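Local coordinates for GARP domain-containing protein (Trypanosoma brucei brucei TREU927, PDB 6XZ6), which acts as a trypanosome receptor for the host complement regulator factor H and increases transmission of the parasite to tsetse flies, at residues 153-158 with 168-173. Numbering follows the deposited sequence.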
loop_
_atom_site.group_PDB
_atom_site.type_symbol
_atom_site.label_atom_id
_atom_site.label_comp_id
_atom_site.label_asym_id
_atom_site.label_seq_id
_atom_site.Cartn_x
_atom_site.Cartn_y
_atom_site.Cartn_z
ATOM N N ARG A 153 -9.430 4.705 -9.085
ATOM C CA ARG A 153 -9.566 5.521 -10.301
ATOM C C ARG A 153 -8.620 5.012 -11.393
ATOM O O ARG A 153 -9.056 4.745 -12.518
ATOM C CB ARG A 153 -9.291 6.984 -9.988
ATOM C CG ARG A 153 -9.902 7.960 -10.976
ATOM C CD ARG A 153 -9.275 9.339 -10.919
ATOM N NE ARG A 153 -7.820 9.240 -10.905
ATOM C CZ ARG A 153 -7.057 9.715 -9.935
ATOM N NH1 ARG A 153 -7.598 10.385 -8.924
ATOM N NH2 ARG A 153 -5.744 9.534 -9.969
ATOM N N ALA A 154 -7.351 4.799 -11.035
ATOM C CA ALA A 154 -6.337 4.294 -11.933
ATOM C C ALA A 154 -6.642 2.833 -12.361
ATOM O O ALA A 154 -6.328 2.451 -13.500
ATOM C CB ALA A 154 -4.976 4.398 -11.268
ATOM N N ALA A 155 -7.284 2.033 -11.467
ATOM C CA ALA A 155 -7.676 0.635 -11.750
ATOM C C ALA A 155 -8.857 0.586 -12.732
ATOM O O ALA A 155 -8.856 -0.215 -13.651
ATOM C CB ALA A 155 -8.010 -0.103 -10.465
ATOM N N HIS A 156 -9.826 1.478 -12.572
ATOM C CA HIS A 156 -10.972 1.607 -13.471
ATOM C C HIS A 156 -10.517 2.154 -14.815
ATOM O O HIS A 156 -11.062 1.765 -15.832
ATOM C CB HIS A 156 -12.040 2.546 -12.875
ATOM C CG HIS A 156 -12.937 1.880 -11.886
ATOM N ND1 HIS A 156 -12.977 2.283 -10.572
ATOM C CD2 HIS A 156 -13.827 0.873 -12.061
ATOM C CE1 HIS A 156 -13.855 1.488 -9.977
ATOM N NE2 HIS A 156 -14.404 0.638 -10.840
ATOM N N ASN A 157 -9.536 3.082 -14.825
ATOM C CA ASN A 157 -8.998 3.643 -16.048
ATOM C C ASN A 157 -8.305 2.565 -16.843
ATOM O O ASN A 157 -8.570 2.456 -18.031
ATOM C CB ASN A 157 -8.086 4.839 -15.775
ATOM C CG ASN A 157 -7.652 5.511 -17.041
ATOM O OD1 ASN A 157 -8.477 6.022 -17.829
ATOM N ND2 ASN A 157 -6.348 5.508 -17.288
ATOM N N LEU A 158 -7.512 1.708 -16.192
ATOM C CA LEU A 158 -6.821 0.597 -16.846
ATOM C C LEU A 158 -7.809 -0.441 -17.421
ATOM O O LEU A 158 -7.657 -0.882 -18.549
ATOM C CB LEU A 158 -5.845 -0.069 -15.869
ATOM C CG LEU A 158 -5.013 -1.212 -16.430
ATOM C CD1 LEU A 158 -3.795 -0.671 -17.186
ATOM C CD2 LEU A 158 -4.648 -2.204 -15.328
ATOM N N GLU A 168 -9.104 -6.566 -15.512
ATOM C CA GLU A 168 -10.321 -6.768 -14.713
ATOM C C GLU A 168 -9.963 -7.361 -13.354
ATOM O O GLU A 168 -10.476 -6.894 -12.341
ATOM C CB GLU A 168 -11.345 -7.657 -15.461
ATOM C CG GLU A 168 -12.626 -7.943 -14.698
ATOM C CD GLU A 168 -13.559 -6.791 -14.373
ATOM O OE1 GLU A 168 -13.535 -5.774 -15.097
ATOM O OE2 GLU A 168 -14.339 -6.916 -13.403
ATOM N N GLU A 169 -9.048 -8.359 -13.321
ATOM C CA GLU A 169 -8.582 -8.957 -12.069
ATOM C C GLU A 169 -7.760 -7.931 -11.274
ATOM O O GLU A 169 -7.905 -7.882 -10.064
ATOM C CB GLU A 169 -7.858 -10.274 -12.326
ATOM C CG GLU A 169 -7.208 -10.932 -11.121
ATOM C CD GLU A 169 -5.936 -11.664 -11.510
ATOM O OE1 GLU A 169 -4.905 -10.996 -11.781
ATOM O OE2 GLU A 169 -5.987 -12.911 -11.586
ATOM N N TYR A 170 -7.013 -7.042 -11.936
ATOM C CA TYR A 170 -6.313 -5.960 -11.228
ATOM C C TYR A 170 -7.310 -5.030 -10.560
ATOM O O TYR A 170 -7.129 -4.732 -9.390
ATOM C CB TYR A 170 -5.344 -5.158 -12.118
ATOM C CG TYR A 170 -4.710 -4.006 -11.369
ATOM C CD1 TYR A 170 -3.713 -4.229 -10.418
ATOM C CD2 TYR A 170 -5.174 -2.707 -11.531
ATOM C CE1 TYR A 170 -3.169 -3.178 -9.672
ATOM C CE2 TYR A 170 -4.656 -1.654 -10.776
ATOM C CZ TYR A 170 -3.661 -1.897 -9.836
ATOM O OH TYR A 170 -3.129 -0.859 -9.107
ATOM N N LEU A 171 -8.380 -4.619 -11.256
ATOM C CA LEU A 171 -9.438 -3.790 -10.659
ATOM C C LEU A 171 -10.036 -4.463 -9.397
ATOM O O LEU A 171 -10.141 -3.809 -8.357
ATOM C CB LEU A 171 -10.554 -3.470 -11.687
ATOM C CG LEU A 171 -11.833 -2.781 -11.161
ATOM C CD1 LEU A 171 -11.531 -1.360 -10.596
ATOM C CD2 LEU A 171 -12.912 -2.734 -12.225
ATOM N N GLN A 172 -10.402 -5.753 -9.481
ATOM C CA GLN A 172 -10.975 -6.482 -8.360
ATOM C C GLN A 172 -10.049 -6.430 -7.144
ATOM O O GLN A 172 -10.498 -6.075 -6.067
ATOM C CB GLN A 172 -11.317 -7.917 -8.777
ATOM C CG GLN A 172 -12.447 -8.031 -9.830
ATOM C CD GLN A 172 -12.752 -9.448 -10.352
ATOM O OE1 GLN A 172 -12.053 -10.453 -10.070
ATOM N NE2 GLN A 172 -13.824 -9.558 -11.148
ATOM N N GLU A 173 -8.747 -6.685 -7.340
ATOM C CA GLU A 173 -7.688 -6.645 -6.309
ATOM C C GLU A 173 -7.408 -5.243 -5.811
ATOM O O GLU A 173 -7.127 -5.086 -4.623
ATOM C CB GLU A 173 -6.366 -7.267 -6.823
ATOM C CG GLU A 173 -6.490 -8.684 -7.352
ATOM C CD GLU A 173 -6.316 -9.829 -6.382
ATOM O OE1 GLU A 173 -5.567 -10.773 -6.731
ATOM O OE2 GLU A 173 -6.951 -9.807 -5.299
#
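L171 and Y170, neighbours on helix 165-208, receive A155 between them, while H156 and L158 of helix 148-161 each meet one of the pair. The imidazole of H156 takes L171 CD1 over one face, close to the ring centre: a CH-pi contact with CD1 3.5 Å from the centroid and 12° off the ring normal. L171 CD2 is 3.7 Å from H156 CD2. The CB of H156 is directed away from the partner helix; CG is anti to the carbonyl carbon (chi1 -82°), and the ring end comes nearer to helix 165-208. A155 CB faces helix 165-208 directly and touches L171 CD1 at 3.7 Å, so one methyl of L171 serves both the alanine and the histidine. On its other contact, A155 CB lies 3.7 Å from Y170 CE2. L158 CD2 comes obliquely to the same ring, 3.9 Å from Y170 CD2, the two side chains crossing at about a right angle.

No hydrogen bond joins the two segments; this is a largely apolar contact in an antiparallel helical hairpin, whose arms are joined by a short turn. The axes of segments 153-158 and 168-173 approach to 8.7 Å, at 164° between their N-to-C directions. The small side chain of A155 is consistent with the close approach of the backbones here, its CA 4.9 Å from that of L171. The hairpin belongs to the elongated, almost wholly helical GARP-type body.

Further out, Y170 has edge-to-face partners in Y111 and F115 of helix 67-125 and touches V19 of helix 4-61; L158 also rests on F115. Helix 148-161 is tied to helix 4-61 by a salt bridge from R153 to E18. E169 hydrogen-bonds Y111 through OE1, and its OE2 forms a salt bridge with K33 of the bound factor H chain.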